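Local structure of heme oxygenase (Leptospira interrogans, 5KZL) at residues Tyr55-Glu59 with Tyr80-Leu85; Val70-Phe76 with Ala180-Val186. The protein catalyses the oxygen-dependent breakdown of heme and, in this spirochaete, is linked to virulence. The protein carries 1 engineered substitution. All blocks are in the same frame, centred on the assembly; numbering follows the deposited sequence. Where two conformers were deposited one is given.

Contact 1: residues Tyr55-Glu59 with Tyr80-Leu85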
loop_
_atom_site.group_PDB
_atom_site.type_symbol
_atom_site.label_atom_id
_atom_site.label_comp_id
_atom_site.label_asym_id
_atom_site.label_seq_id
_atom_site.Cartn_x
_atom_site.Cartn_y
_atom_site.Cartn_z
ATOM N N TYR A 55 2.343 -3.494 5.626
ATOM C CA TYR A 55 0.908 -3.726 5.809
ATOM C C TYR A 55 0.579 -4.321 7.170
ATOM O O TYR A 55 -0.451 -3.969 7.710
ATOM C CB TYR A 55 0.344 -4.572 4.664
ATOM C CG TYR A 55 0.219 -3.808 3.365
ATOM C CD1 TYR A 55 -0.937 -3.098 3.063
ATOM C CD2 TYR A 55 1.249 -3.809 2.429
ATOM C CE1 TYR A 55 -1.072 -2.411 1.854
ATOM C CE2 TYR A 55 1.118 -3.141 1.206
ATOM C CZ TYR A 55 -0.043 -2.441 0.931
ATOM O OH TYR A 55 -0.177 -1.777 -0.253
ATOM N N GLU A 56 1.432 -5.196 7.734
ATOM C CA GLU A 56 1.211 -5.744 9.079
ATOM C C GLU A 56 1.099 -4.590 10.075
ATOM O O GLU A 56 0.159 -4.563 10.870
ATOM C CB GLU A 56 2.351 -6.690 9.482
ATOM C CG GLU A 56 2.336 -7.091 10.950
ATOM C CD GLU A 56 3.488 -7.992 11.340
ATOM O OE1 GLU A 56 4.660 -7.583 11.169
ATOM O OE2 GLU A 56 3.214 -9.117 11.814
ATOM N N SER A 57 2.039 -3.631 10.018
ATOM C CA SER A 57 2.058 -2.451 10.896
ATOM C C SER A 57 0.869 -1.529 10.614
ATOM O O SER A 57 0.154 -1.152 11.547
ATOM C CB SER A 57 3.358 -1.676 10.731
ATOM O OG SER A 57 3.366 -0.604 11.666
ATOM N N MET A 58 0.647 -1.176 9.317
ATOM C CA MET A 58 -0.469 -0.310 8.968
ATOM C C MET A 58 -1.797 -0.885 9.462
ATOM O O MET A 58 -2.580 -0.130 10.049
ATOM C CB MET A 58 -0.468 -0.003 7.466
ATOM C CG MET A 58 -1.580 0.931 7.050
ATOM S SD MET A 58 -1.388 1.583 5.386
ATOM C CE MET A 58 -1.544 0.138 4.447
ATOM N N GLU A 59 -2.025 -2.212 9.301
ATOM C CA GLU A 59 -3.258 -2.887 9.732
ATOM C C GLU A 59 -3.347 -2.988 11.243
ATOM O O GLU A 59 -4.437 -2.810 11.792
ATOM C CB GLU A 59 -3.453 -4.222 9.004
ATOM C CG GLU A 59 -3.622 -3.884 7.520
ATOM C CD GLU A 59 -3.366 -4.852 6.380
ATOM O OE1 GLU A 59 -3.270 -6.077 6.613
ATOM O OE2 GLU A 59 -3.353 -4.374 5.224
ATOM N N TYR A 80 -7.432 -4.847 3.546
ATOM C CA TYR A 80 -6.264 -5.429 4.238
ATOM C C TYR A 80 -5.508 -6.421 3.367
ATOM O O TYR A 80 -6.125 -7.236 2.655
ATOM C CB TYR A 80 -6.620 -6.014 5.606
ATOM C CG TYR A 80 -7.088 -5.025 6.657
ATOM C CD1 TYR A 80 -7.072 -3.648 6.417
ATOM C CD2 TYR A 80 -7.532 -5.466 7.901
ATOM C CE1 TYR A 80 -7.505 -2.741 7.389
ATOM C CE2 TYR A 80 -7.965 -4.570 8.879
ATOM C CZ TYR A 80 -7.976 -3.212 8.607
ATOM O OH TYR A 80 -8.374 -2.352 9.590
ATOM N N ARG A 81 -4.165 -6.304 3.397
ATOM C CA ARG A 81 -3.234 -7.042 2.537
ATOM C C ARG A 81 -2.318 -8.016 3.242
ATOM O O ARG A 81 -1.728 -8.856 2.556
ATOM C CB ARG A 81 -2.376 -6.043 1.704
ATOM C CG ARG A 81 -3.138 -5.020 0.825
ATOM C CD ARG A 81 -3.845 -5.641 -0.370
ATOM N NE ARG A 81 -5.110 -6.291 0.000
ATOM C CZ ARG A 81 -5.676 -7.282 -0.687
ATOM N NH1 ARG A 81 -6.827 -7.808 -0.282
ATOM N NH2 ARG A 81 -5.114 -7.730 -1.799
ATOM N N LYS A 82 -2.154 -7.906 4.588
ATOM C CA LYS A 82 -1.214 -8.755 5.341
ATOM C C LYS A 82 -1.360 -10.253 5.018
ATOM O O LYS A 82 -0.356 -10.909 4.719
ATOM C CB LYS A 82 -1.333 -8.500 6.860
ATOM C CG LYS A 82 -0.486 -9.384 7.769
ATOM C CD LYS A 82 -0.964 -9.250 9.199
ATOM C CE LYS A 82 -0.922 -10.566 9.923
ATOM N NZ LYS A 82 -1.509 -10.458 11.282
ATOM N N ASN A 83 -2.603 -10.771 5.032
ATOM C CA ASN A 83 -2.842 -12.197 4.756
ATOM C C ASN A 83 -2.606 -12.580 3.298
ATOM O O ASN A 83 -2.091 -13.665 3.033
ATOM C CB ASN A 83 -4.221 -12.628 5.234
ATOM C CG ASN A 83 -4.350 -12.629 6.744
ATOM O OD1 ASN A 83 -3.402 -12.880 7.495
ATOM N ND2 ASN A 83 -5.547 -12.391 7.224
ATOM N N ALA A 84 -2.932 -11.682 2.363
ATOM C CA ALA A 84 -2.689 -11.895 0.926
ATOM C C ALA A 84 -1.173 -11.992 0.704
ATOM O O ALA A 84 -0.719 -12.905 0.008
ATOM C CB ALA A 84 -3.265 -10.745 0.113
ATOM N N LEU A 85 -0.395 -11.091 1.355
ATOM C CA LEU A 85 1.071 -11.074 1.294
ATOM C C LEU A 85 1.691 -12.360 1.833
ATOM O O LEU A 85 2.552 -12.941 1.163
ATOM C CB LEU A 85 1.642 -9.818 1.975
ATOM C CG LEU A 85 1.446 -8.563 1.108
ATOM C CD1 LEU A 85 1.531 -7.311 1.908
ATOM C CD2 LEU A 85 2.433 -8.530 -0.064
HETATM O O HOH W 1 0.881 -10.087 12.746
#
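Glu59 reaches from helix 41-64 to the start of helix 82-93 and spends both carboxylate oxygens on backbone N-H groups. Arg81 N donates to Glu59 OE2 over 2.8 Å, nearly straight at 170°. Lys82 N donates to Glu59 OE1 at 2.9 Å. Both amides come in on the syn side, somewhat out of the carboxylate plane. Tyr133 OH also bonds to OE2, so this oxygen of a buried acid has two partners. The first turn of helix 82-93 would probably help to stabilise the negative charge. Tyr80 lies along the same side chain, with Glu59 CG over one ring face, 3.9 Å from the centroid, and the ring only 16° from parallel to the carboxylate. Its hydroxyl is hydrogen-bonded to Glu63.

Tyr55 lies beside Arg81, whose CB covers a ring face in a CH-pi contact and whose CG comes within 3.5 Å of Tyr55 CE1. Leu85 CD1 packs 3.6 Å from Tyr55 CD2, the two side chains crossing at about a right angle. The Arg81 chain then bends twice, at chi2 and chi3, which takes the guanidinium away from Tyr55. Its NE donates to Leu79 O and, weakly, to Tyr80 O; NH1 also reaches Tyr80 O weakly, while NH2 is satisfied by the carbonyls of Phe161 and Glu163. One water links Glu56 and Lys82: it donates to Glu56 OE2 at 2.7 Å and accepts from Lys82 NZ at 2.8 Å.

Tyr55 OH bonds to Asp136 and Arg132 of helix 125-151, and its side chain lies about 8 Å from the heme. This is consistent with the polar network of the distal heme pocket in the all-helical heme oxygenase fold.

Contact 2: residues Val70-Phe76 with Ala180-Val186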
loop_
_atom_site.group_PDB
_atom_site.type_symbol
_atom_site.label_atom_id
_atom_site.label_comp_id
_atom_site.label_asym_id
_atom_site.label_seq_id
_atom_site.Cartn_x
_atom_site.Cartn_y
_atom_site.Cartn_z
ATOM N N VAL A 70 -12.087 10.800 12.924
ATOM C CA VAL A 70 -11.703 11.112 11.553
ATOM C C VAL A 70 -11.605 9.830 10.714
ATOM O O VAL A 70 -12.136 9.803 9.603
ATOM C CB VAL A 70 -10.439 12.011 11.488
ATOM C CG1 VAL A 70 -9.846 12.057 10.084
ATOM C CG2 VAL A 70 -10.757 13.421 11.982
ATOM N N LEU A 71 -10.993 8.758 11.254
ATOM C CA LEU A 71 -10.792 7.515 10.510
ATOM C C LEU A 71 -12.031 6.625 10.371
ATOM O O LEU A 71 -12.062 5.793 9.467
ATOM C CB LEU A 71 -9.623 6.690 11.079
ATOM C CG LEU A 71 -8.250 7.378 11.214
ATOM C CD1 LEU A 71 -7.283 6.456 11.925
ATOM C CD2 LEU A 71 -7.671 7.757 9.847
ATOM N N LYS A 72 -13.032 6.768 11.261
ATOM C CA LYS A 72 -14.250 5.944 11.284
ATOM C C LYS A 72 -14.859 5.657 9.900
ATOM O O LYS A 72 -15.119 4.495 9.585
ATOM C CB LYS A 72 -15.301 6.567 12.220
ATOM C CG LYS A 72 -15.500 5.781 13.501
ATOM C CD LYS A 72 -16.696 6.288 14.295
ATOM C CE LYS A 72 -16.634 5.842 15.735
ATOM N NZ LYS A 72 -17.898 6.137 16.457
ATOM N N SER A 73 -15.031 6.694 9.057
ATOM C CA SER A 73 -15.624 6.528 7.727
ATOM C C SER A 73 -14.700 5.872 6.675
ATOM O O SER A 73 -15.184 5.542 5.584
ATOM C CB SER A 73 -16.186 7.846 7.209
ATOM O OG SER A 73 -15.187 8.847 7.215
ATOM N N ILE A 74 -13.410 5.632 7.002
ATOM C CA ILE A 74 -12.505 4.914 6.078
ATOM C C ILE A 74 -12.091 3.570 6.707
ATOM O O ILE A 74 -11.056 3.001 6.370
ATOM C CB ILE A 74 -11.312 5.722 5.482
ATOM C CG1 ILE A 74 -10.412 6.327 6.586
ATOM C CG2 ILE A 74 -11.832 6.787 4.475
ATOM C CD1 ILE A 74 -8.965 6.637 6.177
ATOM N N TYR A 75 -12.936 3.047 7.599
ATOM C CA TYR A 75 -12.686 1.742 8.204
ATOM C C TYR A 75 -13.053 0.716 7.140
ATOM O O TYR A 75 -14.235 0.438 6.900
ATOM C CB TYR A 75 -13.496 1.569 9.505
ATOM C CG TYR A 75 -13.442 0.180 10.108
ATOM C CD1 TYR A 75 -12.224 -0.414 10.438
ATOM C CD2 TYR A 75 -14.614 -0.508 10.425
ATOM C CE1 TYR A 75 -12.172 -1.691 10.996
ATOM C CE2 TYR A 75 -14.574 -1.784 10.985
ATOM C CZ TYR A 75 -13.351 -2.372 11.268
ATOM O OH TYR A 75 -13.333 -3.607 11.875
ATOM N N PHE A 76 -12.029 0.240 6.415
ATOM C CA PHE A 76 -12.218 -0.689 5.301
ATOM C C PHE A 76 -11.366 -1.975 5.405
ATOM O O PHE A 76 -10.427 -2.151 4.625
ATOM C CB PHE A 76 -11.949 0.031 3.963
ATOM C CG PHE A 76 -12.964 1.075 3.539
ATOM C CD1 PHE A 76 -14.288 0.725 3.288
ATOM C CD2 PHE A 76 -12.573 2.387 3.292
ATOM C CE1 PHE A 76 -15.206 1.677 2.820
ATOM C CE2 PHE A 76 -13.495 3.341 2.843
ATOM C CZ PHE A 76 -14.807 2.980 2.617
ATOM N N ALA A 180 -15.733 8.603 0.607
ATOM C CA ALA A 180 -15.389 8.450 2.027
ATOM C C ALA A 180 -14.293 9.448 2.444
ATOM O O ALA A 180 -14.442 10.074 3.494
ATOM C CB ALA A 180 -14.980 7.010 2.350
ATOM N N LEU A 181 -13.236 9.647 1.593
ATOM C CA LEU A 181 -12.160 10.626 1.832
ATOM C C LEU A 181 -12.759 12.028 1.927
ATOM O O LEU A 181 -12.421 12.791 2.830
ATOM C CB LEU A 181 -11.132 10.622 0.699
ATOM C CG LEU A 181 -10.153 9.457 0.634
ATOM C CD1 LEU A 181 -9.214 9.643 -0.554
ATOM C CD2 LEU A 181 -9.318 9.355 1.912
ATOM N N ASP A 182 -13.699 12.336 1.023
ATOM C CA ASP A 182 -14.350 13.642 0.995
ATOM C C ASP A 182 -15.284 13.888 2.185
ATOM O O ASP A 182 -15.573 15.052 2.495
ATOM C CB ASP A 182 -15.066 13.846 -0.338
ATOM C CG ASP A 182 -14.133 14.040 -1.510
ATOM O OD1 ASP A 182 -12.920 14.228 -1.278
ATOM O OD2 ASP A 182 -14.626 14.035 -2.671
ATOM N N SER A 183 -15.720 12.808 2.861
ATOM C CA SER A 183 -16.614 12.834 4.025
ATOM C C SER A 183 -15.848 13.055 5.318
ATOM O O SER A 183 -16.463 13.372 6.337
ATOM C CB SER A 183 -17.420 11.533 4.120
ATOM O OG SER A 183 -16.729 10.475 4.784
ATOM N N LEU A 184 -14.519 12.793 5.310
ATOM C CA LEU A 184 -13.712 12.912 6.520
ATOM C C LEU A 184 -13.910 14.238 7.216
ATOM O O LEU A 184 -13.785 15.273 6.554
ATOM C CB LEU A 184 -12.214 12.669 6.261
ATOM C CG LEU A 184 -11.771 11.277 5.770
ATOM C CD1 LEU A 184 -10.265 11.078 5.988
ATOM C CD2 LEU A 184 -12.542 10.171 6.427
ATOM N N PRO A 185 -14.261 14.235 8.531
ATOM C CA PRO A 185 -14.459 15.515 9.232
ATOM C C PRO A 185 -13.147 16.244 9.530
ATOM O O PRO A 185 -12.676 16.258 10.678
ATOM C CB PRO A 185 -15.207 15.099 10.501
ATOM C CG PRO A 185 -14.720 13.712 10.784
ATOM C CD PRO A 185 -14.493 13.084 9.438
ATOM N N VAL A 186 -12.538 16.843 8.483
ATOM C CA VAL A 186 -11.283 17.587 8.584
ATOM C C VAL A 186 -11.409 18.918 7.859
ATOM O O VAL A 186 -12.131 18.993 6.854
ATOM C CB VAL A 186 -10.023 16.786 8.115
ATOM C CG1 VAL A 186 -9.717 15.634 9.060
ATOM C CG2 VAL A 186 -10.154 16.287 6.671
#
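Leu184 and Ile74 cross at about a right angle where the loop leading to helix 82-93 meets the end of helix 170-183, on the periphery of the all-helical heme oxygenase fold. Ile74 CG2 does the touching. It lies anti to the carbonyl carbon, facing Ala180 CB at 3.8 Å and Leu184 CD2 at 4.0 Å. Ala180 CB also sits at the edge of the Phe76 ring, near its plane; the same ring meets Phe173 edge-to-face.

Leu184 CD2 packs against two polar atoms of the loop, 3.2 Å from Val70 O and closer still to Ser73 OG. Beyond Leu184 the chain turns sharply in an inverse gamma turn centred on Pro185, closed by a bond from Val186 N to Leu184 O. Pro185 and Val186 both lie against Val70. Val70 CG1 and Val186 CG1 meet at 3.7 Å, their side chains again roughly perpendicular, while the proline ring lies by Val70 CA and CG2. Ile194 of helix 188-210 packs on Val186, and Ala126 of helix 125-151 on both Ile74 and Leu184.

The polar link runs through two hydroxyls. Ser73 OG donates a weak bond to Ser183 OG at 3.3 Å, and Ser183 OG in turn donates to Ala180 O at 2.7 Å, a carbonyl that also accepts from Ser183 N.

How the contacts relate
Along the chain, helix 41-64 supplies residues 55-59 first, and the following loop supplies 70-76. Residues 80-85, at the start of helix 82-93, then return to 55-59, so contact 1 closes a short loop with 20 residues between its segments. Contact 2 waits a further hundred or so residues for 180-186, at the end of helix 170-183. The segments therefore alternate, and the two closures cross rather than nest. Contact 1 joins successive helices; contact 2 ties the linker between them to a much later helix. Their centres are 20 Å apart, yet Tyr80 OH packs 4.1 Å from Tyr75 CE1, bringing the two into touch.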